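Local structure of NADH dehydrogenase, putative (Plasmodium falciparum, 5JWC) at residues Tyr62-Thr66 / Pro67-Cys71. The protein is a type II NADH dehydrogenase that probably passes electrons from NADH through bound FAD to ubiquinone. Residues are numbered along the deposited sequence; the frame is centred on the assembly and turned at random.
Sequences YFTFT and PLLPC. With FAD (flavin-adenine dinucleotide), chain C.
Phe65 and Leu68 pack against each other at a slant where the chain leaves strand 62-64 and turns toward helix 69-74. The CD1 methyl of Leu68 comes within 3.5 Å of Phe65 CD2, and Pro67 CD touches the same ring atom, both from oblique directions. CG of Phe65 lies anti to the backbone N (chi1 -161°), beside the carbonyl carbon, which turns the ring toward Pro67 and Leu68. Tyr492 and Leu495 of helix 484-495 add to the packing on this ring, a place suited to a large apolar side chain. Beyond Thr66, Leu69 sets CB and CG close to Thr66 O and brings its CD2 methyl to Thr64 CG2 at 4.2 Å, the two side chains crossing almost perpendicularly.

Two backbone bonds wind the corner. Leu68 N donates to Phe65 O at 3.2 Å, and Leu69 N donates to Thr66 O at 3.1 Å. Phe65 itself is the centre of an inverse gamma turn closed by a weak bond from Thr66 N to Thr64 O, and a 3-10 segment follows. Pro67, which has no N-H to give, fits this early position in the winding.

The turn belongs to the FAD-binding part of a pyridine nucleotide-disulphide oxidoreductase fold and carries two residues of the flavin pocket. Thr66 OG1 shares a hydrogen bond with the ribityl hydroxyl O2' of FAD at 2.6 Å and also bonds Trp38 NE1; a small hydroxyl, set between the backbone N and the carbonyl carbon (chi1 51°), can serve both. Pro67 CA lies 3.5 Å from flavin N5, and its ring carbons CB and CG lie by O4 and C4, where a compact apolar residue suits the place. Thr64 OG1, by contrast, is hydrogen-bonded to Asp157.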
loop_
_atom_site.group_PDB
_atom_site.type_symbol
_atom_site.label_atom_id
_atom_site.label_comp_id
_atom_site.label_asym_id
_atom_site.label_seq_id
_atom_site.Cartn_x
_atom_site.Cartn_y
_atom_site.Cartn_z
ATOM N N TYR A 62 5.416 -5.047 -12.837
ATOM C CA TYR A 62 4.930 -3.702 -13.114
ATOM C C TYR A 62 6.095 -2.833 -13.592
ATOM O O TYR A 62 7.238 -3.140 -13.313
ATOM C CB TYR A 62 4.265 -3.088 -11.866
ATOM C CG TYR A 62 5.161 -3.157 -10.647
ATOM C CD1 TYR A 62 6.018 -2.106 -10.324
ATOM C CD2 TYR A 62 5.175 -4.282 -9.834
ATOM C CE1 TYR A 62 6.835 -2.158 -9.233
ATOM C CE2 TYR A 62 6.008 -4.346 -8.712
ATOM C CZ TYR A 62 6.839 -3.278 -8.430
ATOM O OH TYR A 62 7.683 -3.325 -7.344
ATOM N N PHE A 63 5.778 -1.760 -14.311
ATOM C CA PHE A 63 6.735 -0.716 -14.682
ATOM C C PHE A 63 6.723 0.346 -13.588
ATOM O O PHE A 63 5.656 0.677 -13.073
ATOM C CB PHE A 63 6.358 -0.109 -16.043
ATOM C CG PHE A 63 6.881 1.303 -16.277
ATOM C CD1 PHE A 63 8.196 1.522 -16.694
ATOM C CD2 PHE A 63 6.041 2.410 -16.102
ATOM C CE1 PHE A 63 8.670 2.822 -16.935
ATOM C CE2 PHE A 63 6.506 3.702 -16.330
ATOM C CZ PHE A 63 7.818 3.905 -16.751
ATOM N N THR A 64 7.894 0.878 -13.237
ATOM C CA THR A 64 7.981 1.937 -12.231
ATOM C C THR A 64 8.325 3.276 -12.859
ATOM O O THR A 64 9.378 3.416 -13.496
ATOM C CB THR A 64 9.045 1.613 -11.177
ATOM O OG1 THR A 64 8.695 0.387 -10.522
ATOM C CG2 THR A 64 9.178 2.769 -10.130
ATOM N N PHE A 65 7.439 4.247 -12.684
ATOM C CA PHE A 65 7.687 5.606 -13.157
ATOM C C PHE A 65 8.659 6.300 -12.186
ATOM O O PHE A 65 8.253 7.100 -11.336
ATOM C CB PHE A 65 6.360 6.379 -13.297
ATOM C CG PHE A 65 6.454 7.608 -14.181
ATOM C CD1 PHE A 65 6.238 7.525 -15.548
ATOM C CD2 PHE A 65 6.763 8.851 -13.628
ATOM C CE1 PHE A 65 6.341 8.664 -16.357
ATOM C CE2 PHE A 65 6.858 9.987 -14.428
ATOM C CZ PHE A 65 6.652 9.887 -15.799
ATOM N N THR A 66 9.950 5.988 -12.326
ATOM C CA THR A 66 10.970 6.400 -11.349
ATOM C C THR A 66 11.066 7.902 -11.013
ATOM O O THR A 66 11.360 8.243 -9.869
ATOM C CB THR A 66 12.372 5.930 -11.801
ATOM O OG1 THR A 66 12.599 6.328 -13.154
ATOM C CG2 THR A 66 12.467 4.405 -11.732
ATOM N N PRO A 67 10.846 8.808 -11.994
ATOM C CA PRO A 67 11.009 10.214 -11.585
ATOM C C PRO A 67 10.097 10.689 -10.441
ATOM O O PRO A 67 10.401 11.711 -9.824
ATOM C CB PRO A 67 10.664 10.992 -12.857
ATOM C CG PRO A 67 10.980 10.057 -13.968
ATOM C CD PRO A 67 10.589 8.687 -13.444
ATOM N N LEU A 68 9.008 9.971 -10.173
ATOM C CA LEU A 68 8.045 10.409 -9.160
ATOM C C LEU A 68 8.223 9.712 -7.818
ATOM O O LEU A 68 7.467 9.968 -6.864
ATOM C CB LEU A 68 6.622 10.209 -9.681
ATOM C CG LEU A 68 6.324 11.127 -10.869
ATOM C CD1 LEU A 68 4.941 10.897 -11.413
ATOM C CD2 LEU A 68 6.481 12.629 -10.440
ATOM N N LEU A 69 9.240 8.865 -7.732
ATOM C CA LEU A 69 9.536 8.121 -6.501
ATOM C C LEU A 69 9.748 9.023 -5.248
ATOM O O LEU A 69 9.290 8.679 -4.154
ATOM C CB LEU A 69 10.765 7.250 -6.736
ATOM C CG LEU A 69 10.467 5.898 -7.418
ATOM C CD1 LEU A 69 11.731 5.099 -7.610
ATOM C CD2 LEU A 69 9.448 5.061 -6.638
ATOM N N PRO A 70 10.426 10.184 -5.397
ATOM C CA PRO A 70 10.544 11.059 -4.213
ATOM C C PRO A 70 9.190 11.498 -3.672
ATOM O O PRO A 70 9.046 11.629 -2.454
ATOM C CB PRO A 70 11.331 12.260 -4.748
ATOM C CG PRO A 70 12.207 11.653 -5.831
ATOM C CD PRO A 70 11.276 10.666 -6.506
ATOM N N CYS A 71 8.215 11.703 -4.558
ATOM C CA CYS A 71 6.855 12.079 -4.132
ATOM C C CYS A 71 6.186 11.008 -3.289
ATOM O O CYS A 71 5.333 11.291 -2.457
ATOM C CB CYS A 71 5.988 12.371 -5.342
ATOM S SG CYS A 71 6.473 13.858 -6.210
HETATM P PA FAD C . 15.037 0.200 -15.127
HETATM O O1A FAD C . 15.541 0.271 -13.714
HETATM O O2A FAD C . 14.006 1.221 -15.455
HETATM O O5B FAD C . 14.477 -1.275 -15.447
HETATM C C5B FAD C . 15.266 -2.428 -15.259
HETATM C C4B FAD C . 14.305 -3.606 -15.255
HETATM O O4B FAD C . 15.044 -4.809 -15.336
HETATM C C3B FAD C . 13.490 -3.661 -13.960
HETATM O O3B FAD C . 12.167 -4.035 -14.280
HETATM C C2B FAD C . 14.123 -4.803 -13.196
HETATM O O2B FAD C . 13.177 -5.439 -12.369
HETATM C C1B FAD C . 14.540 -5.694 -14.361
HETATM N N9A FAD C . 15.596 -6.664 -14.060
HETATM C C8A FAD C . 16.674 -6.514 -13.220
HETATM N N7A FAD C . 17.395 -7.661 -13.270
HETATM C C5A FAD C . 16.799 -8.524 -14.122
HETATM C C6A FAD C . 17.125 -9.810 -14.522
HETATM N N6A FAD C . 18.254 -10.379 -14.102
HETATM N N1A FAD C . 16.315 -10.450 -15.433
HETATM C C2A FAD C . 15.193 -9.816 -15.933
HETATM N N3A FAD C . 14.872 -8.535 -15.525
HETATM C C4A FAD C . 15.664 -7.908 -14.627
HETATM N N1 FAD C . 15.748 9.647 -15.375
HETATM C C2 FAD C . 15.347 10.760 -16.063
HETATM O O2 FAD C . 15.582 10.842 -17.263
HETATM N N3 FAD C . 14.666 11.784 -15.425
HETATM C C4 FAD C . 14.366 11.713 -14.090
HETATM O O4 FAD C . 13.745 12.640 -13.552
HETATM C C4X FAD C . 14.756 10.583 -13.382
HETATM N N5 FAD C . 14.478 10.464 -12.038
HETATM C C5X FAD C . 14.878 9.322 -11.354
HETATM C C6 FAD C . 14.581 9.189 -10.010
HETATM C C7 FAD C . 14.970 8.060 -9.298
HETATM C C7M FAD C . 14.632 7.967 -7.828
HETATM C C8 FAD C . 15.653 7.039 -9.946
HETATM C C8M FAD C . 16.086 5.813 -9.198
HETATM C C9 FAD C . 15.952 7.168 -11.303
HETATM C C9A FAD C . 15.560 8.303 -12.010
HETATM N N10 FAD C . 15.845 8.435 -13.358
HETATM C C10 FAD C . 15.442 9.555 -14.036
HETATM C "C1'" FAD C . 16.627 7.387 -14.094
HETATM C "C2'" FAD C . 15.818 6.279 -14.716
HETATM O "O2'" FAD C . 15.043 5.670 -13.720
HETATM C "C3'" FAD C . 16.798 5.244 -15.238
HETATM O "O3'" FAD C . 17.743 5.836 -16.099
HETATM C "C4'" FAD C . 15.973 4.200 -15.970
HETATM O "O4'" FAD C . 15.315 3.456 -14.977
HETATM C "C5'" FAD C . 16.813 3.285 -16.846
HETATM O "O5'" FAD C . 15.924 2.421 -17.523
HETATM P P FAD C . 16.278 0.855 -17.651
HETATM O O1P FAD C . 15.225 0.180 -18.500
HETATM O O2P FAD C . 17.679 0.771 -18.188
HETATM O O3P FAD C . 16.301 0.311 -16.124
#